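Local coordinates for protein oxidoreductase (Methanosarcina mazei, PDB 3KA7) that binds FAD and is probably an oxidoreductase of the flavin-containing amine oxidoreductase family, its substrate not established, at residues L276-G281 with P375-A380; H250-A254 with Y269-V273; G37-N41 with S51-L57. One frame throughout, in Å; residues are numbered along the deposited sequence.

Contact 1: L276-G281 with P375-A380. With FAD (flavin-adenine dinucleotide), chain B.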
loop_
_atom_site.group_PDB
_atom_site.type_symbol
_atom_site.label_atom_id
_atom_site.label_comp_id
_atom_site.label_asym_id
_atom_site.label_seq_id
_atom_site.Cartn_x
_atom_site.Cartn_y
_atom_site.Cartn_z
ATOM N N LEU A 276 -5.012 14.978 8.202
ATOM C CA LEU A 276 -4.392 13.766 7.647
ATOM C C LEU A 276 -4.048 12.759 8.726
ATOM O O LEU A 276 -3.373 13.084 9.697
ATOM C CB LEU A 276 -3.114 14.119 6.882
ATOM C CG LEU A 276 -3.379 14.930 5.622
ATOM C CD1 LEU A 276 -2.105 15.637 5.160
ATOM C CD2 LEU A 276 -3.905 14.001 4.539
ATOM N N GLN A 277 -4.498 11.524 8.532
ATOM C CA GLN A 277 -4.282 10.472 9.496
ATOM C C GLN A 277 -3.618 9.256 8.837
ATOM O O GLN A 277 -4.232 8.600 7.997
ATOM C CB GLN A 277 -5.633 10.041 10.069
ATOM C CG GLN A 277 -5.543 8.855 11.013
ATOM C CD GLN A 277 -4.680 9.132 12.221
ATOM O OE1 GLN A 277 -4.973 10.032 13.022
ATOM N NE2 GLN A 277 -3.607 8.355 12.372
ATOM N N PRO A 278 -2.382 8.943 9.238
ATOM C CA PRO A 278 -1.716 7.798 8.643
ATOM C C PRO A 278 -2.263 6.496 9.204
ATOM O O PRO A 278 -2.856 6.477 10.303
ATOM C CB PRO A 278 -0.246 7.987 9.049
ATOM C CG PRO A 278 -0.294 8.824 10.287
ATOM C CD PRO A 278 -1.485 9.725 10.115
ATOM N N SER A 279 -2.079 5.418 8.455
ATOM C CA SER A 279 -2.503 4.106 8.921
ATOM C C SER A 279 -1.285 3.331 9.407
ATOM O O SER A 279 -0.173 3.563 8.927
ATOM C CB SER A 279 -3.252 3.372 7.809
ATOM O OG SER A 279 -2.468 3.288 6.632
ATOM N N ALA A 280 -1.496 2.409 10.351
ATOM C CA ALA A 280 -0.393 1.700 11.014
ATOM C C ALA A 280 -0.569 0.190 10.922
ATOM O O ALA A 280 -1.685 -0.321 10.748
ATOM C CB ALA A 280 -0.308 2.118 12.482
ATOM N N GLY A 281 0.531 -0.535 11.049
ATOM C CA GLY A 281 0.447 -1.991 10.997
ATOM C C GLY A 281 1.749 -2.616 11.445
ATOM O O GLY A 281 2.775 -1.946 11.562
ATOM N N PRO A 375 4.697 5.099 7.950
ATOM C CA PRO A 375 3.481 4.331 8.217
ATOM C C PRO A 375 3.195 3.300 7.139
ATOM O O PRO A 375 3.997 3.106 6.232
ATOM C CB PRO A 375 2.400 5.403 8.138
ATOM C CG PRO A 375 2.916 6.312 7.021
ATOM C CD PRO A 375 4.424 6.304 7.149
ATOM N N VAL A 376 2.047 2.643 7.249
ATOM C CA VAL A 376 1.552 1.867 6.125
ATOM C C VAL A 376 1.162 2.795 4.975
ATOM O O VAL A 376 1.687 2.645 3.880
ATOM C CB VAL A 376 0.401 0.940 6.504
ATOM C CG1 VAL A 376 -0.147 0.279 5.249
ATOM C CG2 VAL A 376 0.893 -0.118 7.506
ATOM N N ASN A 377 0.247 3.745 5.220
ATOM C CA ASN A 377 -0.036 4.849 4.272
ATOM C C ASN A 377 0.002 6.172 5.020
ATOM O O ASN A 377 -0.422 6.225 6.156
ATOM C CB ASN A 377 -1.448 4.741 3.686
ATOM C CG ASN A 377 -1.590 3.634 2.650
ATOM O OD1 ASN A 377 -0.602 3.106 2.115
ATOM N ND2 ASN A 377 -2.832 3.285 2.355
ATOM N N ARG A 378 0.476 7.236 4.381
ATOM C CA ARG A 378 0.491 8.564 5.019
ATOM C C ARG A 378 -0.903 9.163 5.194
ATOM O O ARG A 378 -1.129 9.995 6.085
ATOM C CB ARG A 378 1.426 9.507 4.238
ATOM C CG ARG A 378 2.866 9.026 4.278
ATOM C CD ARG A 378 3.864 10.149 3.972
ATOM N NE ARG A 378 5.211 9.746 4.382
ATOM C CZ ARG A 378 5.983 9.026 3.609
ATOM N NH1 ARG A 378 5.494 8.677 2.432
ATOM N NH2 ARG A 378 7.204 8.639 3.987
ATOM N N ALA A 379 -1.833 8.747 4.339
ATOM C CA ALA A 379 -3.240 9.118 4.470
ATOM C C ALA A 379 -4.057 7.839 4.387
ATOM O O ALA A 379 -3.884 7.046 3.449
ATOM C CB ALA A 379 -3.644 10.057 3.354
ATOM N N ALA A 380 -4.950 7.640 5.350
ATOM C CA ALA A 380 -5.732 6.415 5.412
ATOM C C ALA A 380 -6.545 6.264 4.152
ATOM O O ALA A 380 -7.116 7.232 3.652
ATOM C CB ALA A 380 -6.643 6.427 6.606
HETATM P PA FAD B . 7.744 6.629 0.294
HETATM O O1A FAD B . 7.079 7.275 1.481
HETATM O O2A FAD B . 7.953 5.134 0.368
HETATM O O5B FAD B . 9.162 7.335 0.038
HETATM C C5B FAD B . 9.385 8.663 0.498
HETATM C C4B FAD B . 10.890 8.879 0.312
HETATM O O4B FAD B . 11.264 10.203 0.636
HETATM C C3B FAD B . 11.691 7.942 1.220
HETATM O O3B FAD B . 12.611 7.179 0.453
HETATM C C2B FAD B . 12.411 8.893 2.179
HETATM O O2B FAD B . 13.682 8.419 2.582
HETATM C C1B FAD B . 12.488 10.179 1.365
HETATM N N9A FAD B . 12.550 11.415 2.157
HETATM C C8A FAD B . 11.841 11.770 3.286
HETATM N N7A FAD B . 12.193 13.044 3.623
HETATM C C5A FAD B . 13.109 13.479 2.715
HETATM C C6A FAD B . 13.816 14.665 2.584
HETATM N N6A FAD B . 13.552 15.693 3.385
HETATM N N1A FAD B . 14.699 14.807 1.533
HETATM C C2A FAD B . 14.898 13.789 0.623
HETATM N N3A FAD B . 14.199 12.607 0.758
HETATM C C4A FAD B . 13.331 12.470 1.793
HETATM N N1 FAD B . 1.639 -1.487 -1.035
HETATM C C2 FAD B . 1.269 -2.374 -2.032
HETATM O O2 FAD B . 0.900 -1.943 -3.133
HETATM N N3 FAD B . 1.292 -3.736 -1.772
HETATM C C4 FAD B . 1.678 -4.214 -0.532
HETATM O O4 FAD B . 1.701 -5.422 -0.294
HETATM C C4X FAD B . 2.042 -3.326 0.470
HETATM N N5 FAD B . 2.410 -3.799 1.722
HETATM C C5X FAD B . 2.785 -2.899 2.705
HETATM C C6 FAD B . 3.174 -3.358 3.964
HETATM C C7 FAD B . 3.571 -2.460 4.947
HETATM C C7M FAD B . 3.983 -2.986 6.300
HETATM C C8 FAD B . 3.569 -1.101 4.663
HETATM C C8M FAD B . 3.983 -0.097 5.700
HETATM C C9 FAD B . 3.172 -0.636 3.411
HETATM C C9A FAD B . 2.784 -1.538 2.425
HETATM N N10 FAD B . 2.388 -1.077 1.176
HETATM C C10 FAD B . 2.025 -1.963 0.200
HETATM C "C1'" FAD B . 2.287 0.383 0.881
HETATM C "C2'" FAD B . 3.538 0.819 0.108
HETATM O "O2'" FAD B . 4.696 0.279 0.738
HETATM C "C3'" FAD B . 3.599 2.344 0.083
HETATM O "O3'" FAD B . 2.319 2.858 -0.267
HETATM C "C4'" FAD B . 4.617 2.944 -0.882
HETATM O "O4'" FAD B . 5.888 2.338 -0.763
HETATM C "C5'" FAD B . 4.755 4.417 -0.512
HETATM O "O5'" FAD B . 5.444 5.049 -1.562
HETATM P P FAD B . 5.537 6.633 -1.617
HETATM O O1P FAD B . 5.494 7.072 -3.060
HETATM O O2P FAD B . 4.516 7.299 -0.716
HETATM O O3P FAD B . 7.003 7.022 -1.081
#
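Two chain segments with little regular structure can be held in register by backbone bonds while their side chains do separate work, and 276-281 against 375-380 illustrates this. S279 N donates to N377 O (2.9 Å), V376 N to S279 O (2.9 Å), and A380 N to Q277 O (2.9 Å). S279 loses the most surface of these residues. Its p rotamer brings OG back to the opposing backbone, where it accepts a weak bond from N377 N (3.1 Å). V376, in the t rotamer, directs CG2 to 3.6 Å from G281 N, close against a residue without a side chain. P278 CB and P375 CB meet at 3.8 Å, and L276 CD2 reaches A379 CB at 4.1 Å. Q277, t at chi1 and p at chi2, curls so that NE2 bonds P278 O (2.9 Å). The side chain of R378 turns away from 276-281, m at chi1 and then extended, to FAD, where NH1 makes a very short 2.3 Å hydrogen bond to O1A, while its backbone N is hydrogen-bonded to D399. The contact joins a loop of the FAD pocket to the start of strand 280-288, whose A280 and G281 pair with V334 of strand 326-334 and Y370 of strand 362-370 on its two flanks.

Contact 2: H250-A254 with Y269-V273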
loop_
_atom_site.group_PDB
_atom_site.type_symbol
_atom_site.label_atom_id
_atom_site.label_comp_id
_atom_site.label_asym_id
_atom_site.label_seq_id
_atom_site.Cartn_x
_atom_site.Cartn_y
_atom_site.Cartn_z
ATOM N N HIS A 250 1.729 15.489 2.160
ATOM C CA HIS A 250 1.418 16.897 2.425
ATOM C C HIS A 250 1.980 17.410 3.752
ATOM O O HIS A 250 2.476 18.531 3.822
ATOM C CB HIS A 250 -0.089 17.145 2.381
ATOM C CG HIS A 250 -0.659 17.141 0.999
ATOM N ND1 HIS A 250 -0.539 18.214 0.140
ATOM C CD2 HIS A 250 -1.344 16.189 0.324
ATOM C CE1 HIS A 250 -1.137 17.929 -1.003
ATOM N NE2 HIS A 250 -1.631 16.705 -0.920
ATOM N N ALA A 251 1.885 16.622 4.814
ATOM C CA ALA A 251 2.383 17.116 6.105
ATOM C C ALA A 251 3.865 17.515 6.063
ATOM O O ALA A 251 4.247 18.619 6.482
ATOM C CB ALA A 251 2.148 16.091 7.196
ATOM N N ALA A 252 4.699 16.608 5.565
ATOM C CA ALA A 252 6.115 16.844 5.489
ATOM C C ALA A 252 6.427 17.928 4.455
ATOM O O ALA A 252 7.337 18.718 4.634
ATOM C CB ALA A 252 6.852 15.545 5.156
ATOM N N THR A 253 5.663 17.959 3.370
ATOM C CA THR A 253 5.837 18.992 2.360
ATOM C C THR A 253 5.531 20.380 2.923
ATOM O O THR A 253 6.237 21.342 2.626
ATOM C CB THR A 253 4.967 18.713 1.130
ATOM O OG1 THR A 253 5.324 17.426 0.577
ATOM C CG2 THR A 253 5.176 19.807 0.076
ATOM N N ALA A 254 4.476 20.472 3.728
ATOM C CA ALA A 254 4.105 21.720 4.371
ATOM C C ALA A 254 5.245 22.237 5.238
ATOM O O ALA A 254 5.550 23.434 5.217
ATOM C CB ALA A 254 2.848 21.534 5.189
ATOM N N TYR A 269 -5.707 24.911 3.534
ATOM C CA TYR A 269 -4.596 23.961 3.449
ATOM C C TYR A 269 -4.077 23.524 4.824
ATOM O O TYR A 269 -3.813 22.341 5.042
ATOM C CB TYR A 269 -3.455 24.523 2.591
ATOM C CG TYR A 269 -2.429 23.478 2.191
ATOM C CD1 TYR A 269 -2.745 22.476 1.280
ATOM C CD2 TYR A 269 -1.149 23.494 2.730
ATOM C CE1 TYR A 269 -1.813 21.519 0.912
ATOM C CE2 TYR A 269 -0.210 22.538 2.375
ATOM C CZ TYR A 269 -0.544 21.554 1.465
ATOM O OH TYR A 269 0.398 20.605 1.117
ATOM N N PHE A 270 -3.942 24.471 5.756
ATOM C CA PHE A 270 -3.569 24.134 7.124
ATOM C C PHE A 270 -4.570 23.167 7.757
ATOM O O PHE A 270 -4.181 22.218 8.439
ATOM C CB PHE A 270 -3.447 25.390 7.991
ATOM C CG PHE A 270 -2.094 26.047 7.930
ATOM C CD1 PHE A 270 -1.104 25.704 8.830
ATOM C CD2 PHE A 270 -1.821 27.023 6.984
ATOM C CE1 PHE A 270 0.140 26.308 8.784
ATOM C CE2 PHE A 270 -0.578 27.633 6.932
ATOM C CZ PHE A 270 0.402 27.282 7.831
ATOM N N LYS A 271 -5.857 23.419 7.526
ATOM C CA LYS A 271 -6.909 22.604 8.119
ATOM C C LYS A 271 -6.833 21.193 7.566
ATOM O O LYS A 271 -6.937 20.214 8.307
ATOM C CB LYS A 271 -8.282 23.196 7.826
ATOM C CG LYS A 271 -9.406 22.471 8.547
ATOM C CD LYS A 271 -10.737 23.171 8.298
ATOM C CE LYS A 271 -11.736 22.898 9.416
ATOM N NZ LYS A 271 -12.112 21.468 9.518
HETATM N N MSE A 272 -6.633 21.114 6.254
HETATM C CA MSE A 272 -6.521 19.849 5.545
HETATM C C MSE A 272 -5.346 19.033 6.096
HETATM O O MSE A 272 -5.496 17.855 6.434
HETATM C CB MSE A 272 -6.325 20.127 4.051
HETATM C CG MSE A 272 -6.345 18.894 3.171
HETATM SE SE MSE A 272 -4.687 17.882 3.239
HETATM C CE MSE A 272 -5.617 16.251 3.780
ATOM N N VAL A 273 -4.183 19.672 6.180
ATOM C CA VAL A 273 -2.975 19.011 6.661
ATOM C C VAL A 273 -3.171 18.510 8.086
ATOM O O VAL A 273 -2.737 17.421 8.437
ATOM C CB VAL A 273 -1.752 19.940 6.596
ATOM C CG1 VAL A 273 -0.547 19.289 7.267
ATOM C CG2 VAL A 273 -1.443 20.300 5.147
#
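Two helices can each present one large ring to the other and fit smaller side chains between, and the pair 250-254 and 269-273 is a compact case: H250 and Y269 are the rings, and V273 fits against the alanines. The two segments run closer to antiparallel than parallel, with 132° between their directions and axes 10.4 Å apart at closest approach. One bump is V273, although H250 and Y269 bury more surface. Its side chain enters the shallow hollow outlined by H250, A251 and A254, where the two alanines present nothing beyond a methyl: V273 CG1 lies 3.8 Å from A251 CA and 4.2 Å from A251 CB, while V273 CG2 comes to 4.5 Å from A254 CB and 4.4 Å from H250 CB. The backbones approach here too, A251 CA and V273 CA being 5.7 Å apart.

One turn earlier on the second helix, Y269 starts out sideways, but its t rotamer carries the ring across the gap. Y269 CE2 passes 4.3 Å from A254 CB, and the hydroxyl ends against the imidazole of H250, which points across from the other helix. H250 ND1 and Y269 OH share a hydrogen bond of 2.7 Å lying near the plane of both rings. The other ring nitrogen, NE2, bonds to G386 O, so H250 spans from helix 267-275 to a loop. The selenium of M272 (selenomethionine) sits obliquely over the imidazole, 5.0 Å from its centroid.

Behind the interface, H250 and T253 rest on strand 394-396, an outer strand of the five-stranded parallel sheet. The arrangement is a helix-helix pair on the periphery of a Rossmann-like nucleotide-binding domain, the first helix following strand 243-246 after a short turn.

Contact 3: G37-N41 with S51-L57. With FAD (flavin-adenine dinucleotide), chain B.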
loop_
_atom_site.group_PDB
_atom_site.type_symbol
_atom_site.label_atom_id
_atom_site.label_comp_id
_atom_site.label_asym_id
_atom_site.label_seq_id
_atom_site.Cartn_x
_atom_site.Cartn_y
_atom_site.Cartn_z
ATOM N N GLY A 37 12.192 3.967 -0.878
ATOM C CA GLY A 37 11.329 4.270 0.262
ATOM C C GLY A 37 10.760 2.986 0.851
ATOM O O GLY A 37 11.500 2.035 1.112
ATOM N N ARG A 38 9.447 2.959 1.057
ATOM C CA ARG A 38 8.790 1.790 1.647
ATOM C C ARG A 38 8.445 0.706 0.620
ATOM O O ARG A 38 7.625 -0.170 0.890
ATOM C CB ARG A 38 7.552 2.224 2.440
ATOM C CG ARG A 38 7.915 2.997 3.722
ATOM C CD ARG A 38 6.682 3.657 4.375
ATOM N NE ARG A 38 6.283 4.826 3.598
ATOM C CZ ARG A 38 5.035 5.118 3.272
ATOM N NH1 ARG A 38 4.036 4.324 3.653
ATOM N NH2 ARG A 38 4.786 6.187 2.533
ATOM N N PHE A 39 9.094 0.755 -0.539
ATOM C CA PHE A 39 8.831 -0.214 -1.602
ATOM C C PHE A 39 10.124 -0.733 -2.226
ATOM O O PHE A 39 10.305 -0.670 -3.449
ATOM C CB PHE A 39 7.970 0.420 -2.698
ATOM C CG PHE A 39 7.195 -0.583 -3.541
ATOM C CD1 PHE A 39 5.963 -1.052 -3.124
ATOM C CD2 PHE A 39 7.688 -1.021 -4.762
ATOM C CE1 PHE A 39 5.242 -1.958 -3.898
ATOM C CE2 PHE A 39 6.980 -1.925 -5.538
ATOM C CZ PHE A 39 5.759 -2.398 -5.110
ATOM N N THR A 40 11.030 -1.231 -1.401
ATOM C CA THR A 40 12.238 -1.843 -1.949
ATOM C C THR A 40 12.678 -3.006 -1.063
ATOM O O THR A 40 12.004 -3.342 -0.093
ATOM C CB THR A 40 13.359 -0.822 -2.134
ATOM O OG1 THR A 40 14.396 -1.391 -2.957
ATOM C CG2 THR A 40 13.907 -0.414 -0.791
ATOM N N ASN A 41 13.794 -3.638 -1.405
ATOM C CA ASN A 41 14.182 -4.860 -0.698
ATOM C C ASN A 41 15.128 -4.563 0.454
ATOM O O ASN A 41 15.836 -3.558 0.441
ATOM C CB ASN A 41 14.846 -5.862 -1.653
ATOM C CG ASN A 41 13.882 -6.436 -2.675
ATOM O OD1 ASN A 41 12.788 -5.904 -2.894
ATOM N ND2 ASN A 41 14.289 -7.526 -3.315
ATOM N N SER A 51 11.370 -3.049 2.716
ATOM C CA SER A 51 11.286 -1.844 3.534
ATOM C C SER A 51 9.837 -1.465 3.863
ATOM O O SER A 51 9.580 -0.439 4.500
ATOM C CB SER A 51 11.930 -0.692 2.782
ATOM O OG SER A 51 11.340 -0.584 1.504
ATOM N N GLY A 52 8.891 -2.282 3.425
ATOM C CA GLY A 52 7.486 -2.022 3.688
ATOM C C GLY A 52 6.633 -3.052 2.976
ATOM O O GLY A 52 6.299 -4.101 3.548
ATOM N N ALA A 53 6.295 -2.751 1.726
ATOM C CA ALA A 53 5.352 -3.545 0.932
ATOM C C ALA A 53 5.700 -5.037 0.844
ATOM O O ALA A 53 6.866 -5.425 0.826
ATOM C CB ALA A 53 5.223 -2.947 -0.467
ATOM N N PHE A 54 4.666 -5.867 0.776
ATOM C CA PHE A 54 4.827 -7.307 0.852
ATOM C C PHE A 54 5.185 -7.884 -0.519
ATOM O O PHE A 54 4.704 -8.957 -0.884
ATOM C CB PHE A 54 3.530 -7.948 1.359
ATOM C CG PHE A 54 3.334 -7.890 2.858
ATOM C CD1 PHE A 54 3.032 -9.049 3.564
ATOM C CD2 PHE A 54 3.407 -6.702 3.556
ATOM C CE1 PHE A 54 2.818 -9.013 4.944
ATOM C CE2 PHE A 54 3.187 -6.666 4.938
ATOM C CZ PHE A 54 2.910 -7.813 5.623
ATOM N N HIS A 55 6.031 -7.189 -1.285
ATOM C CA HIS A 55 6.468 -7.739 -2.590
ATOM C C HIS A 55 5.296 -8.105 -3.504
ATOM O O HIS A 55 5.353 -9.094 -4.253
ATOM C CB HIS A 55 7.356 -8.966 -2.376
ATOM C CG HIS A 55 8.708 -8.642 -1.810
ATOM N ND1 HIS A 55 9.323 -9.420 -0.850
ATOM C CD2 HIS A 55 9.559 -7.623 -2.072
ATOM C CE1 HIS A 55 10.500 -8.893 -0.550
ATOM N NE2 HIS A 55 10.664 -7.803 -1.276
HETATM N N MSE A 56 4.235 -7.304 -3.453
HETATM C CA MSE A 56 3.008 -7.648 -4.153
HETATM C C MSE A 56 2.304 -6.394 -4.658
HETATM O O MSE A 56 2.297 -5.365 -3.967
HETATM C CB MSE A 56 2.104 -8.448 -3.200
HETATM C CG MSE A 56 0.841 -9.004 -3.812
HETATM SE SE MSE A 56 -0.068 -10.164 -2.558
HETATM C CE MSE A 56 0.718 -11.849 -3.178
ATOM N N LEU A 57 1.746 -6.473 -5.869
ATOM C CA LEU A 57 0.914 -5.409 -6.441
ATOM C C LEU A 57 -0.560 -5.795 -6.303
ATOM O O LEU A 57 -0.949 -6.912 -6.664
ATOM C CB LEU A 57 1.229 -5.200 -7.927
ATOM C CG LEU A 57 2.662 -4.803 -8.310
ATOM C CD1 LEU A 57 2.766 -4.511 -9.812
ATOM C CD2 LEU A 57 3.133 -3.617 -7.510
HETATM P PA FAD B . 7.744 6.629 0.294
HETATM O O1A FAD B . 7.079 7.275 1.481
HETATM O O2A FAD B . 7.953 5.134 0.368
HETATM O O5B FAD B . 9.162 7.335 0.038
HETATM C C5B FAD B . 9.385 8.663 0.498
HETATM C C4B FAD B . 10.890 8.879 0.312
HETATM O O4B FAD B . 11.264 10.203 0.636
HETATM C C3B FAD B . 11.691 7.942 1.220
HETATM O O3B FAD B . 12.611 7.179 0.453
HETATM C C2B FAD B . 12.411 8.893 2.179
HETATM O O2B FAD B . 13.682 8.419 2.582
HETATM C C1B FAD B . 12.488 10.179 1.365
HETATM N N9A FAD B . 12.550 11.415 2.157
HETATM C C8A FAD B . 11.841 11.770 3.286
HETATM N N7A FAD B . 12.193 13.044 3.623
HETATM C C5A FAD B . 13.109 13.479 2.715
HETATM C C6A FAD B . 13.816 14.665 2.584
HETATM N N6A FAD B . 13.552 15.693 3.385
HETATM N N1A FAD B . 14.699 14.807 1.533
HETATM C C2A FAD B . 14.898 13.789 0.623
HETATM N N3A FAD B . 14.199 12.607 0.758
HETATM C C4A FAD B . 13.331 12.470 1.793
HETATM N N1 FAD B . 1.639 -1.487 -1.035
HETATM C C2 FAD B . 1.269 -2.374 -2.032
HETATM O O2 FAD B . 0.900 -1.943 -3.133
HETATM N N3 FAD B . 1.292 -3.736 -1.772
HETATM C C4 FAD B . 1.678 -4.214 -0.532
HETATM O O4 FAD B . 1.701 -5.422 -0.294
HETATM C C4X FAD B . 2.042 -3.326 0.470
HETATM N N5 FAD B . 2.410 -3.799 1.722
HETATM C C5X FAD B . 2.785 -2.899 2.705
HETATM C C6 FAD B . 3.174 -3.358 3.964
HETATM C C7 FAD B . 3.571 -2.460 4.947
HETATM C C7M FAD B . 3.983 -2.986 6.300
HETATM C C8 FAD B . 3.569 -1.101 4.663
HETATM C C8M FAD B . 3.983 -0.097 5.700
HETATM C C9 FAD B . 3.172 -0.636 3.411
HETATM C C9A FAD B . 2.784 -1.538 2.425
HETATM N N10 FAD B . 2.388 -1.077 1.176
HETATM C C10 FAD B . 2.025 -1.963 0.200
HETATM C "C1'" FAD B . 2.287 0.383 0.881
HETATM C "C2'" FAD B . 3.538 0.819 0.108
HETATM O "O2'" FAD B . 4.696 0.279 0.738
HETATM C "C3'" FAD B . 3.599 2.344 0.083
HETATM O "O3'" FAD B . 2.319 2.858 -0.267
HETATM C "C4'" FAD B . 4.617 2.944 -0.882
HETATM O "O4'" FAD B . 5.888 2.338 -0.763
HETATM C "C5'" FAD B . 4.755 4.417 -0.512
HETATM O "O5'" FAD B . 5.444 5.049 -1.562
HETATM P P FAD B . 5.537 6.633 -1.617
HETATM O O1P FAD B . 5.494 7.072 -3.060
HETATM O O2P FAD B . 4.516 7.299 -0.716
HETATM O O3P FAD B . 7.003 7.022 -1.081
#
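Beside the Rossmann-type dinucleotide-binding fold, FAD enzymes of this kind grip the cofactor with loops as well as with the glycine-rich turn, and segments 37-41 and 51-57, which flank the hairpin of strands 41-44 and 47-50, show how. Three residues, S51, F39 and R38, bury the most surface here.

S51 is the polar hub. Its p rotamer turns OG into the opposing backbone, where OG donates to G37 O (2.7 Å) and accepts from T40 N (3.0 Å); S51 N adds a bond to T40 O (2.9 Å). S51 thereby bonds to G37 and T40, on both sides of R38 and F39. At G37 a CB would clash with FAD O2A, and the positive phi also suits a glycine.

F39 provides the apolar part. Its CB points away, yet the ring swings back so that CD1 lies a tight 3.3 Å from A53 CB and CZ is 3.8 Å from L57 CD2, with I198 and V409 of neighbouring helices also against it.

R38 works through its main chain and its side chain alike. R38 O accepts A53 N (3.0 Å) and a weak bond from FAD O2' (3.0 Å), tying the segments together beside the ribityl chain. R38 N meets FAD O2A (2.7 Å), and the guanidinium, also salt-bridged to D399, binds the same phosphate. Further along, G52 and A53 come up against the flavin ring system.

Its pyrimidine end is read by the backbone: F54 N donates to FAD O4 at 3.2 Å, and FAD N3 makes a weak bond to M56 O at 2.9 Å.

From the N terminus, contact 3 comes first and closes a short excursion, the hairpin between residues 41 and 51. Contact 2 follows far along the chain, closing the turn between helices 250-256 and 267-275, 14 residues separating its segments. Contact 1 opens last and is the longest closure, joining the start of strand 280-288 to the loop after strand 362-370. The three lie in series, none nested or crossed. Helix 267-275 leads into contact 1, where L276 CD1 packs on H250 CB (3.7 Å) of contact 2. Contacts 1 and 3 meet at FAD: R378 and R38 converge on one phosphate, and P375 O lies 2.9 Å from R38 NH1. Contact 2 stays about 10 Å from contact 3 at nearest atoms.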